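PDB 2GP4: 6-phosphogluconate dehydratase from Shewanella oneidensis, which catalyses the dehydration of 6-phosphogluconate to 2-dehydro-3-deoxy-6-phosphogluconate, a step of the Entner-Doudoroff pathway, and is modelled here in its iron-sulfur-cluster-free apo form. Local coordinates for residues M257-P262 with G299-E304; I307-V312 with L385-V390; A468-D473 with A556-G561; C490-K495 with V524-D529. All blocks are in the same frame, centred on the assembly; numbering follows the deposited sequence.

Contact 1 (M257-P262 with G299-E304); sequences MGLQLP and GEVVNE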
loop_
_atom_site.group_PDB
_atom_site.type_symbol
_atom_site.label_atom_id
_atom_site.label_comp_id
_atom_site.label_asym_id
_atom_site.label_seq_id
_atom_site.Cartn_x
_atom_site.Cartn_y
_atom_site.Cartn_z
HETATM N N MSE A 257 -2.280 -4.231 11.378
HETATM C CA MSE A 257 -3.352 -3.357 11.826
HETATM C C MSE A 257 -4.419 -4.119 12.614
HETATM O O MSE A 257 -5.409 -3.539 13.049
HETATM C CB MSE A 257 -3.973 -2.640 10.632
HETATM C CG MSE A 257 -3.041 -1.638 9.973
HETATM SE SE MSE A 257 -3.892 -0.671 8.515
HETATM C CE MSE A 257 -5.412 0.054 9.499
ATOM N N GLY A 258 -4.201 -5.421 12.787
ATOM C CA GLY A 258 -5.082 -6.271 13.582
ATOM C C GLY A 258 -6.493 -6.368 13.039
ATOM O O GLY A 258 -7.456 -6.390 13.803
ATOM N N LEU A 259 -6.606 -6.425 11.715
ATOM C CA LEU A 259 -7.902 -6.428 11.044
ATOM C C LEU A 259 -8.342 -7.821 10.594
ATOM O O LEU A 259 -9.441 -7.996 10.075
ATOM C CB LEU A 259 -7.892 -5.436 9.872
ATOM C CG LEU A 259 -8.682 -4.116 9.952
ATOM C CD1 LEU A 259 -9.184 -3.756 11.344
ATOM C CD2 LEU A 259 -7.861 -2.977 9.357
ATOM N N GLN A 260 -7.471 -8.803 10.798
ATOM C CA GLN A 260 -7.789 -10.208 10.559
ATOM C C GLN A 260 -7.110 -11.063 11.624
ATOM O O GLN A 260 -6.198 -10.595 12.297
ATOM C CB GLN A 260 -7.350 -10.639 9.157
ATOM C CG GLN A 260 -5.902 -10.302 8.811
ATOM C CD GLN A 260 -5.517 -10.691 7.393
ATOM O OE1 GLN A 260 -6.279 -10.495 6.444
ATOM N NE2 GLN A 260 -4.318 -11.236 7.245
ATOM N N LEU A 261 -7.559 -12.306 11.774
ATOM C CA LEU A 261 -6.953 -13.244 12.724
ATOM C C LEU A 261 -5.448 -13.418 12.499
ATOM O O LEU A 261 -5.002 -13.509 11.358
ATOM C CB LEU A 261 -7.663 -14.601 12.672
ATOM C CG LEU A 261 -8.769 -14.946 13.682
ATOM C CD1 LEU A 261 -9.499 -13.734 14.246
ATOM C CD2 LEU A 261 -9.753 -15.929 13.062
ATOM N N PRO A 262 -4.661 -13.438 13.592
ATOM C CA PRO A 262 -3.210 -13.640 13.520
ATOM C C PRO A 262 -2.816 -14.862 12.686
ATOM O O PRO A 262 -3.331 -15.963 12.908
ATOM C CB PRO A 262 -2.813 -13.845 14.981
ATOM C CG PRO A 262 -3.843 -13.127 15.752
ATOM C CD PRO A 262 -5.116 -13.252 14.984
ATOM N N GLY A 299 -14.047 1.227 12.986
ATOM C CA GLY A 299 -13.648 2.631 12.971
ATOM C C GLY A 299 -12.809 3.043 14.166
ATOM O O GLY A 299 -12.245 4.141 14.184
ATOM N N GLU A 300 -12.744 2.166 15.170
ATOM C CA GLU A 300 -11.890 2.362 16.339
ATOM C C GLU A 300 -10.621 1.522 16.249
ATOM O O GLU A 300 -9.553 1.963 16.676
ATOM C CB GLU A 300 -12.636 2.025 17.626
ATOM C CG GLU A 300 -13.538 3.130 18.134
ATOM C CD GLU A 300 -14.104 2.828 19.509
ATOM O OE1 GLU A 300 -13.697 1.806 20.116
ATOM O OE2 GLU A 300 -14.958 3.614 19.985
ATOM N N VAL A 301 -10.746 0.314 15.699
ATOM C CA VAL A 301 -9.593 -0.558 15.484
ATOM C C VAL A 301 -8.626 0.127 14.513
ATOM O O VAL A 301 -7.412 0.129 14.726
ATOM C CB VAL A 301 -10.008 -1.956 14.979
ATOM C CG1 VAL A 301 -8.779 -2.815 14.680
ATOM C CG2 VAL A 301 -10.891 -2.645 16.008
ATOM N N VAL A 302 -9.182 0.726 13.462
ATOM C CA VAL A 302 -8.429 1.648 12.630
ATOM C C VAL A 302 -8.312 2.960 13.410
ATOM O O VAL A 302 -9.314 3.624 13.692
ATOM C CB VAL A 302 -9.092 1.871 11.247
ATOM C CG1 VAL A 302 -8.356 2.943 10.462
ATOM C CG2 VAL A 302 -9.151 0.552 10.450
ATOM N N ASN A 303 -7.081 3.296 13.786
ATOM C CA ASN A 303 -6.781 4.521 14.522
ATOM C C ASN A 303 -5.382 4.982 14.150
ATOM O O ASN A 303 -4.717 4.324 13.350
ATOM C CB ASN A 303 -6.915 4.322 16.040
ATOM C CG ASN A 303 -5.976 3.255 16.580
ATOM O OD1 ASN A 303 -4.754 3.383 16.500
ATOM N ND2 ASN A 303 -6.544 2.204 17.141
ATOM N N GLU A 304 -4.943 6.096 14.729
ATOM C CA GLU A 304 -3.646 6.686 14.408
ATOM C C GLU A 304 -2.479 5.715 14.615
ATOM O O GLU A 304 -1.599 5.610 13.759
ATOM C CB GLU A 304 -3.423 7.979 15.197
ATOM C CG GLU A 304 -4.505 9.054 14.988
ATOM C CD GLU A 304 -5.573 9.083 16.085
ATOM O OE1 GLU A 304 -6.022 8.013 16.543
ATOM O OE2 GLU A 304 -5.974 10.197 16.488
#
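Met257, present as selenomethionine, meets Val302 because its chain leaves with CG anti to the carbonyl carbon (chi1 -68°) and then bends at chi3 (56°), which carries CE to 3.9 Å from Val302 CG2. Val302 offers that methyl from the branch beside its own backbone N, and the same CG2 also receives Leu259, whose CD2 lies 3.9 Å from it. Two side chains of the 257-262 loop thus converge on one methyl. The other branch of Leu259 goes to the neighbouring valine: CD1 sits 3.5 Å from Val301 CG1, the two side chains passing antiparallel to one another. Val301 CG1 also rests near the loop backbone, 3.8 Å from Met257 O. The side-chain contacts are apolar, and all five residues involved are buried. Both backbones turn here. Gly258 takes positive phi in a Schellman motif that ends helix 252-256. Asn303, just past Val302, donates from ND2 to Glu300 O at 3.1 Å, nearly straight and in the carbonyl plane, while standing at the N-cap of helix 304-316. What results is a Schellman-terminated helix end packed against a helix-to-helix turn, within the largely alpha-helical N-terminal domain.

Contact 2 (I307-V312 with L385-V390); sequences IVNGIV and LLHEDV
Asn309 reaches across with the rim of its amide and holds the N-H and C=O of His387. With CG anti to the carbonyl carbon and chi2 at 2°, OD1 takes the N-H of His387 (OD1 to N 2.8 Å), while ND2 donates to His387 O at 2.9 Å, on a lone pair and in the carbonyl plane. These two bonds fix the rotation of the amide. Leu386 CD2 lies 3.7 Å from Asn309 CB. One turn on, chi1 of Val312 is -33°, off the usual staggered positions, and Val312 CG2 comes to a tight 3.3 Å from Leu386 CD2, with Leu385 O close to the same methyl. The His387 ring presents its edge to the helix: Asn309 OD1 is 3.6 Å from His387 CD2, and Val308 CG1 approaches near the ring plane at 4.1 Å from NE2. That nitrogen is hydrogen-bonded to Thr29 OG1 of helix 23-51. A leucine in place of Asn309 would probably leave the buried N-H and C=O of His387 without partners. Here one asparagine amide pairs with both backbone polar groups of a loop residue, joining helix 304-316 to the loop before strand 391-392 in the N-terminal domain.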
loop_
_atom_site.group_PDB
_atom_site.type_symbol
_atom_site.label_atom_id
_atom_site.label_comp_id
_atom_site.label_asym_id
_atom_site.label_seq_id
_atom_site.Cartn_x
_atom_site.Cartn_y
_atom_site.Cartn_z
ATOM N N ILE A 307 -2.699 2.758 12.035
ATOM C CA ILE A 307 -2.290 3.308 10.742
ATOM C C ILE A 307 -0.767 3.443 10.649
ATOM O O ILE A 307 -0.153 2.988 9.673
ATOM C CB ILE A 307 -3.000 4.658 10.441
ATOM C CG1 ILE A 307 -4.470 4.415 10.067
ATOM C CG2 ILE A 307 -2.285 5.438 9.328
ATOM C CD1 ILE A 307 -4.683 3.571 8.804
ATOM N N VAL A 308 -0.159 4.051 11.666
ATOM C CA VAL A 308 1.302 4.147 11.736
ATOM C C VAL A 308 1.934 2.745 11.664
ATOM O O VAL A 308 2.881 2.531 10.912
ATOM C CB VAL A 308 1.770 4.925 12.994
ATOM C CG1 VAL A 308 3.257 4.696 13.277
ATOM C CG2 VAL A 308 1.480 6.413 12.840
ATOM N N ASN A 309 1.378 1.802 12.426
ATOM C CA ASN A 309 1.815 0.408 12.417
ATOM C C ASN A 309 1.809 -0.181 11.007
ATOM O O ASN A 309 2.734 -0.902 10.620
ATOM C CB ASN A 309 0.949 -0.452 13.361
ATOM C CG ASN A 309 1.336 -0.298 14.848
ATOM O OD1 ASN A 309 2.232 0.474 15.200
ATOM N ND2 ASN A 309 0.653 -1.048 15.721
ATOM N N GLY A 310 0.767 0.144 10.246
ATOM C CA GLY A 310 0.631 -0.318 8.872
ATOM C C GLY A 310 1.721 0.245 7.995
ATOM O O GLY A 310 2.267 -0.462 7.150
ATOM N N ILE A 311 2.048 1.518 8.200
ATOM C CA ILE A 311 3.100 2.173 7.434
ATOM C C ILE A 311 4.477 1.565 7.721
ATOM O O ILE A 311 5.236 1.295 6.786
ATOM C CB ILE A 311 3.124 3.700 7.664
ATOM C CG1 ILE A 311 1.820 4.340 7.176
ATOM C CG2 ILE A 311 4.333 4.330 6.962
ATOM C CD1 ILE A 311 1.704 5.850 7.493
ATOM N N VAL A 312 4.803 1.349 8.998
ATOM C CA VAL A 312 6.137 0.818 9.334
ATOM C C VAL A 312 6.323 -0.618 8.807
ATOM O O VAL A 312 7.415 -0.985 8.368
ATOM C CB VAL A 312 6.543 0.965 10.853
ATOM C CG1 VAL A 312 5.960 2.231 11.483
ATOM C CG2 VAL A 312 6.166 -0.246 11.648
ATOM N N LEU A 385 9.168 -0.145 17.356
ATOM C CA LEU A 385 8.796 0.370 16.040
ATOM C C LEU A 385 7.314 0.167 15.712
ATOM O O LEU A 385 6.786 0.801 14.793
ATOM C CB LEU A 385 9.716 -0.191 14.943
ATOM C CG LEU A 385 11.183 0.254 15.047
ATOM C CD1 LEU A 385 12.088 -0.597 14.181
ATOM C CD2 LEU A 385 11.368 1.745 14.744
ATOM N N LEU A 386 6.652 -0.706 16.468
ATOM C CA LEU A 386 5.203 -0.856 16.386
ATOM C C LEU A 386 4.566 -0.540 17.721
ATOM O O LEU A 386 5.068 -0.959 18.766
ATOM C CB LEU A 386 4.807 -2.282 15.983
ATOM C CG LEU A 386 5.091 -2.801 14.576
ATOM C CD1 LEU A 386 4.862 -4.306 14.518
ATOM C CD2 LEU A 386 4.233 -2.080 13.561
ATOM N N HIS A 387 3.456 0.190 17.686
ATOM C CA HIS A 387 2.643 0.416 18.882
ATOM C C HIS A 387 2.002 -0.893 19.326
ATOM O O HIS A 387 1.316 -1.544 18.543
ATOM C CB HIS A 387 1.560 1.463 18.602
ATOM C CG HIS A 387 2.097 2.825 18.289
ATOM N ND1 HIS A 387 2.562 3.685 19.263
ATOM C CD2 HIS A 387 2.233 3.482 17.113
ATOM C CE1 HIS A 387 2.962 4.811 18.701
ATOM N NE2 HIS A 387 2.770 4.715 17.397
ATOM N N GLU A 388 2.232 -1.275 20.580
ATOM C CA GLU A 388 1.680 -2.510 21.135
ATOM C C GLU A 388 0.287 -2.305 21.712
ATOM O O GLU A 388 -0.540 -3.226 21.722
ATOM C CB GLU A 388 2.590 -3.067 22.230
ATOM C CG GLU A 388 2.303 -4.533 22.549
ATOM C CD GLU A 388 2.808 -4.963 23.906
ATOM O OE1 GLU A 388 4.027 -4.818 24.174
ATOM O OE2 GLU A 388 1.982 -5.468 24.700
ATOM N N ASP A 389 0.041 -1.093 22.200
ATOM C CA ASP A 389 -1.178 -0.770 22.927
ATOM C C ASP A 389 -2.321 -0.444 21.968
ATOM O O ASP A 389 -2.804 0.692 21.911
ATOM C CB ASP A 389 -0.920 0.389 23.902
ATOM C CG ASP A 389 -0.352 1.619 23.213
ATOM O OD1 ASP A 389 0.507 1.480 22.314
ATOM O OD2 ASP A 389 -0.775 2.730 23.561
ATOM N N VAL A 390 -2.744 -1.450 21.212
ATOM C CA VAL A 390 -3.858 -1.302 20.277
ATOM C C VAL A 390 -4.898 -2.404 20.469
ATOM O O VAL A 390 -4.566 -3.525 20.887
ATOM C CB VAL A 390 -3.382 -1.278 18.785
ATOM C CG1 VAL A 390 -2.697 0.047 18.451
ATOM C CG2 VAL A 390 -2.465 -2.456 18.476
#

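Contact 3 (A468-D473 with A556-G561); sequences AVVIDD and AKVQDG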
loop_
_atom_site.group_PDB
_atom_site.type_symbol
_atom_site.label_atom_id
_atom_site.label_comp_id
_atom_site.label_asym_id
_atom_site.label_seq_id
_atom_site.Cartn_x
_atom_site.Cartn_y
_atom_site.Cartn_z
ATOM N N ALA A 468 16.157 17.691 -19.824
ATOM C CA ALA A 468 14.886 16.966 -19.815
ATOM C C ALA A 468 14.540 16.357 -21.163
ATOM O O ALA A 468 14.928 16.879 -22.215
ATOM C CB ALA A 468 13.755 17.870 -19.353
ATOM N N VAL A 469 13.807 15.246 -21.105
ATOM C CA VAL A 469 13.236 14.594 -22.277
ATOM C C VAL A 469 11.750 14.326 -21.985
ATOM O O VAL A 469 11.411 13.465 -21.172
ATOM C CB VAL A 469 14.006 13.286 -22.635
ATOM C CG1 VAL A 469 13.255 12.485 -23.685
ATOM C CG2 VAL A 469 15.426 13.611 -23.123
ATOM N N VAL A 470 10.877 15.078 -22.648
ATOM C CA VAL A 470 9.448 15.101 -22.323
ATOM C C VAL A 470 8.618 14.232 -23.261
ATOM O O VAL A 470 8.717 14.354 -24.480
ATOM C CB VAL A 470 8.873 16.556 -22.328
ATOM C CG1 VAL A 470 7.452 16.580 -21.781
ATOM C CG2 VAL A 470 9.756 17.499 -21.517
ATOM N N ILE A 471 7.810 13.350 -22.677
ATOM C CA ILE A 471 6.787 12.594 -23.409
ATOM C C ILE A 471 5.494 12.537 -22.590
ATOM O O ILE A 471 5.528 12.652 -21.368
ATOM C CB ILE A 471 7.259 11.165 -23.798
ATOM C CG1 ILE A 471 7.848 10.429 -22.590
ATOM C CG2 ILE A 471 8.279 11.233 -24.933
ATOM C CD1 ILE A 471 7.960 8.923 -22.771
ATOM N N ASP A 472 4.353 12.381 -23.262
ATOM C CA ASP A 472 3.066 12.327 -22.562
ATOM C C ASP A 472 2.380 10.971 -22.687
ATOM O O ASP A 472 1.192 10.822 -22.384
ATOM C CB ASP A 472 2.141 13.483 -22.987
ATOM C CG ASP A 472 1.834 13.495 -24.478
ATOM O OD1 ASP A 472 2.027 12.472 -25.173
ATOM O OD2 ASP A 472 1.374 14.551 -24.956
ATOM N N ASP A 473 3.153 9.986 -23.127
ATOM C CA ASP A 473 2.684 8.624 -23.303
ATOM C C ASP A 473 3.913 7.740 -23.214
ATOM O O ASP A 473 4.896 7.970 -23.918
ATOM C CB ASP A 473 2.010 8.478 -24.671
ATOM C CG ASP A 473 1.329 7.131 -24.863
ATOM O OD1 ASP A 473 1.832 6.099 -24.362
ATOM O OD2 ASP A 473 0.285 7.102 -25.552
ATOM N N ALA A 556 4.042 20.365 -16.596
ATOM C CA ALA A 556 3.387 20.657 -17.873
ATOM C C ALA A 556 4.146 21.682 -18.718
ATOM O O ALA A 556 4.016 21.699 -19.942
ATOM C CB ALA A 556 1.942 21.123 -17.641
ATOM N N LYS A 557 4.937 22.527 -18.062
ATOM C CA LYS A 557 5.702 23.574 -18.751
ATOM C C LYS A 557 7.125 23.165 -19.130
ATOM O O LYS A 557 7.769 23.840 -19.947
ATOM C CB LYS A 557 5.718 24.866 -17.930
ATOM C CG LYS A 557 4.421 25.665 -18.028
ATOM C CD LYS A 557 4.525 26.994 -17.307
ATOM C CE LYS A 557 3.228 27.781 -17.429
ATOM N NZ LYS A 557 3.361 29.138 -16.835
ATOM N N VAL A 558 7.608 22.067 -18.543
ATOM C CA VAL A 558 8.951 21.549 -18.825
ATOM C C VAL A 558 9.134 21.346 -20.333
ATOM O O VAL A 558 8.249 20.818 -21.006
ATOM C CB VAL A 558 9.230 20.222 -18.076
ATOM C CG1 VAL A 558 10.670 19.764 -18.301
ATOM C CG2 VAL A 558 8.967 20.367 -16.589
ATOM N N GLN A 559 10.273 21.789 -20.856
ATOM C CA GLN A 559 10.590 21.639 -22.273
ATOM C C GLN A 559 11.857 20.815 -22.413
ATOM O O GLN A 559 12.652 20.743 -21.479
ATOM C CB GLN A 559 10.771 23.013 -22.935
ATOM C CG GLN A 559 9.494 23.847 -23.006
ATOM C CD GLN A 559 9.692 25.238 -23.611
ATOM O OE1 GLN A 559 10.775 25.587 -24.096
ATOM N NE2 GLN A 559 8.627 26.038 -23.590
ATOM N N ASP A 560 12.044 20.185 -23.571
ATOM C CA ASP A 560 13.274 19.450 -23.847
ATOM C C ASP A 560 14.483 20.359 -23.653
ATOM O O ASP A 560 14.494 21.508 -24.111
ATOM C CB ASP A 560 13.266 18.885 -25.269
ATOM C CG ASP A 560 12.149 17.884 -25.496
ATOM O OD1 ASP A 560 12.192 16.786 -24.891
ATOM O OD2 ASP A 560 11.230 18.194 -26.290
ATOM N N GLY A 561 15.488 19.850 -22.952
ATOM C CA GLY A 561 16.725 20.593 -22.742
ATOM C C GLY A 561 16.838 21.189 -21.355
ATOM O O GLY A 561 17.937 21.265 -20.805
#
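Ala468 O is met twice: Gly561 N donates to it at 3.1 Å in a nearly straight bond (164°), and Asp560 CA leans in at 3.5 Å as a CA-H...O contact. This is the end of an antiparallel pairing in the mixed sheet of the C-terminal domain, where the loop 556-561 runs into strand 563-567 alongside strand 463-471. Two residues along the strand, at Val470, the side chain of Asp560 takes over from the backbone. With CG anti to the carbonyl carbon (chi1 -63°), Asp560 folds back so that OD1 accepts the N-H of Val470 (OD1 to N 3.1 Å), which meets it on the syn side, 33° out of the carboxylate plane. Gly561, at positive phi, has backbone angles that would press a side chain against the preceding carbonyl. Next to these bonds lies a small apolar patch. Val558 CG1, on the branch anti to its own N, is 3.8 Å from Ala468 CB and also touches Val470 CG2. Ile564 of strand 563-567 backs both Ala468 and Val558. On its other edge, strand 463-471 is hydrogen-bonded to strand 490-494. Toward solvent the loop is more open, for Gln559, Asp560 and Gly561 are exposed. Val470 CG2 settles 3.7 Å from Val558 O.

Contact 4 (C490-K495 with V524-D529); sequences CVVVVK and VALMTD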
loop_
_atom_site.group_PDB
_atom_site.type_symbol
_atom_site.label_atom_id
_atom_site.label_comp_id
_atom_site.label_asym_id
_atom_site.label_seq_id
_atom_site.Cartn_x
_atom_site.Cartn_y
_atom_site.Cartn_z
ATOM N N CYS A 490 20.270 12.331 -19.080
ATOM C CA CYS A 490 18.962 12.962 -19.267
ATOM C C CYS A 490 17.992 12.597 -18.145
ATOM O O CYS A 490 18.141 11.564 -17.493
ATOM C CB CYS A 490 18.355 12.571 -20.622
ATOM S SG CYS A 490 18.219 10.786 -20.877
ATOM N N VAL A 491 17.005 13.455 -17.918
ATOM C CA VAL A 491 15.877 13.098 -17.074
ATOM C C VAL A 491 14.668 12.898 -17.985
ATOM O O VAL A 491 14.202 13.843 -18.618
ATOM C CB VAL A 491 15.603 14.167 -15.980
ATOM C CG1 VAL A 491 14.371 13.801 -15.150
ATOM C CG2 VAL A 491 16.819 14.334 -15.076
ATOM N N VAL A 492 14.193 11.659 -18.080
ATOM C CA VAL A 492 13.005 11.343 -18.880
ATOM C C VAL A 492 11.726 11.729 -18.118
ATOM O O VAL A 492 11.404 11.150 -17.070
ATOM C CB VAL A 492 12.969 9.851 -19.286
ATOM C CG1 VAL A 492 11.699 9.528 -20.077
ATOM C CG2 VAL A 492 14.208 9.483 -20.096
ATOM N N VAL A 493 11.019 12.725 -18.649
ATOM C CA VAL A 493 9.794 13.238 -18.052
ATOM C C VAL A 493 8.595 12.640 -18.770
ATOM O O VAL A 493 8.431 12.814 -19.981
ATOM C CB VAL A 493 9.722 14.787 -18.146
ATOM C CG1 VAL A 493 8.353 15.314 -17.680
ATOM C CG2 VAL A 493 10.869 15.435 -17.362
ATOM N N VAL A 494 7.762 11.933 -18.012
ATOM C CA VAL A 494 6.553 11.327 -18.541
ATOM C C VAL A 494 5.342 11.986 -17.884
ATOM O O VAL A 494 5.067 11.778 -16.702
ATOM C CB VAL A 494 6.526 9.805 -18.297
ATOM C CG1 VAL A 494 5.361 9.171 -19.040
ATOM C CG2 VAL A 494 7.855 9.157 -18.721
ATOM N N LYS A 495 4.623 12.793 -18.653
ATOM C CA LYS A 495 3.506 13.537 -18.105
ATOM C C LYS A 495 2.166 12.994 -18.602
ATOM O O LYS A 495 2.129 12.100 -19.459
ATOM C CB LYS A 495 3.666 15.034 -18.396
ATOM C CG LYS A 495 3.806 15.380 -19.869
ATOM C CD LYS A 495 3.781 16.875 -20.068
ATOM C CE LYS A 495 3.768 17.224 -21.544
ATOM N NZ LYS A 495 3.887 18.696 -21.727
ATOM N N VAL A 524 20.959 8.933 -15.555
ATOM C CA VAL A 524 19.566 9.046 -15.974
ATOM C C VAL A 524 18.594 8.980 -14.805
ATOM O O VAL A 524 18.871 8.337 -13.795
ATOM C CB VAL A 524 19.193 7.965 -17.023
ATOM C CG1 VAL A 524 19.912 8.231 -18.328
ATOM C CG2 VAL A 524 19.499 6.556 -16.506
ATOM N N ALA A 525 17.453 9.646 -14.959
ATOM C CA ALA A 525 16.392 9.606 -13.956
ATOM C C ALA A 525 15.019 9.707 -14.595
ATOM O O ALA A 525 14.882 10.180 -15.726
ATOM C CB ALA A 525 16.578 10.702 -12.927
ATOM N N LEU A 526 14.014 9.232 -13.862
ATOM C CA LEU A 526 12.623 9.315 -14.266
ATOM C C LEU A 526 11.894 10.347 -13.434
ATOM O O LEU A 526 12.126 10.460 -12.236
ATOM C CB LEU A 526 11.915 7.977 -14.066
ATOM C CG LEU A 526 11.841 6.921 -15.166
ATOM C CD1 LEU A 526 11.527 7.544 -16.526
ATOM C CD2 LEU A 526 13.105 6.110 -15.207
HETATM N N MSE A 527 11.000 11.085 -14.081
HETATM C CA MSE A 527 10.071 11.952 -13.384
HETATM C C MSE A 527 8.696 11.816 -14.021
HETATM O O MSE A 527 8.533 12.043 -15.217
HETATM C CB MSE A 527 10.544 13.403 -13.415
HETATM C CG MSE A 527 9.799 14.302 -12.436
HETATM SE SE MSE A 527 10.338 16.161 -12.619
HETATM C CE MSE A 527 12.250 15.844 -12.574
ATOM N N THR A 528 7.711 11.425 -13.218
ATOM C CA THR A 528 6.347 11.282 -13.717
ATOM C C THR A 528 5.307 11.706 -12.685
ATOM O O THR A 528 5.541 11.620 -11.474
ATOM C CB THR A 528 6.061 9.837 -14.245
ATOM O OG1 THR A 528 4.778 9.798 -14.881
ATOM C CG2 THR A 528 6.116 8.799 -13.116
ATOM N N ASP A 529 4.169 12.183 -13.176
ATOM C CA ASP A 529 3.020 12.461 -12.313
ATOM C C ASP A 529 2.228 11.184 -12.066
ATOM O O ASP A 529 1.249 11.175 -11.311
ATOM C CB ASP A 529 2.132 13.575 -12.886
ATOM C CG ASP A 529 1.836 13.410 -14.372
ATOM O OD1 ASP A 529 2.047 12.312 -14.938
ATOM O OD2 ASP A 529 1.370 14.403 -14.978
#
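Val492 sits between two backbone bonds, its N reaching Ala525 O at 2.9 Å and its O taking Met527 N at 3.0 Å. These belong to two central parallel strands, 490-494 and 524-528, joined by a beta-alpha-beta crossover through helix 511-519. Val494 N continues the pattern onto Met527 O. Side chains alternate between the sheet's faces. On one, Val492 and Leu526 run alongside each other in the same direction, with Val492 CB 3.9 Å from Leu526 CD1, and Leu514 of the crossover helix covers them. On the other, Met527, a selenomethionine bent at chi3 (-49°), swings CE back across to Val491 CG1 at 3.9 Å, over which Ile564 of strand 563-567 packs. At the C-terminal end, the Thr528 hydroxyl, anti to its backbone N, donates to Val494 O and also bonds Gly530 N. A valine in place of Thr528 has no hydroxyl, and would probably leave Val494 O and Gly530 N each short of a partner at the end of the strand. Further out, Asp529 is pinned by loop N-H groups: OD1 by Gln497, OD2 by Gly496 and Ala549. Lys495 NZ bonds Thr588. The strand end closes on Thr528 OG1, 2.7 Å from Val494 O.

How the contacts relate
The four contacts form two pairs on opposite sides of the chain's centre. Contacts 1 and 2, centres about 10 Å apart, share the helical N-terminal domain: helix 298-301 leads straight into helix 304-316, and Met257 CE lies 3.7 Å from Ile307 CD1. Contacts 3 and 4, centres about 8 Å apart, lie in the C-terminal sheet, where strands 463-471 and 490-494 are neighbours and Val469 O probably bonds Val493 N at 2.7 Å. Between the pairs, centres are about 34 to 44 Å apart, with no touch. Contact 1 closes before contact 2 opens, both before contact 3, and contact 4 nests inside contact 3's loop; none joins the two domains.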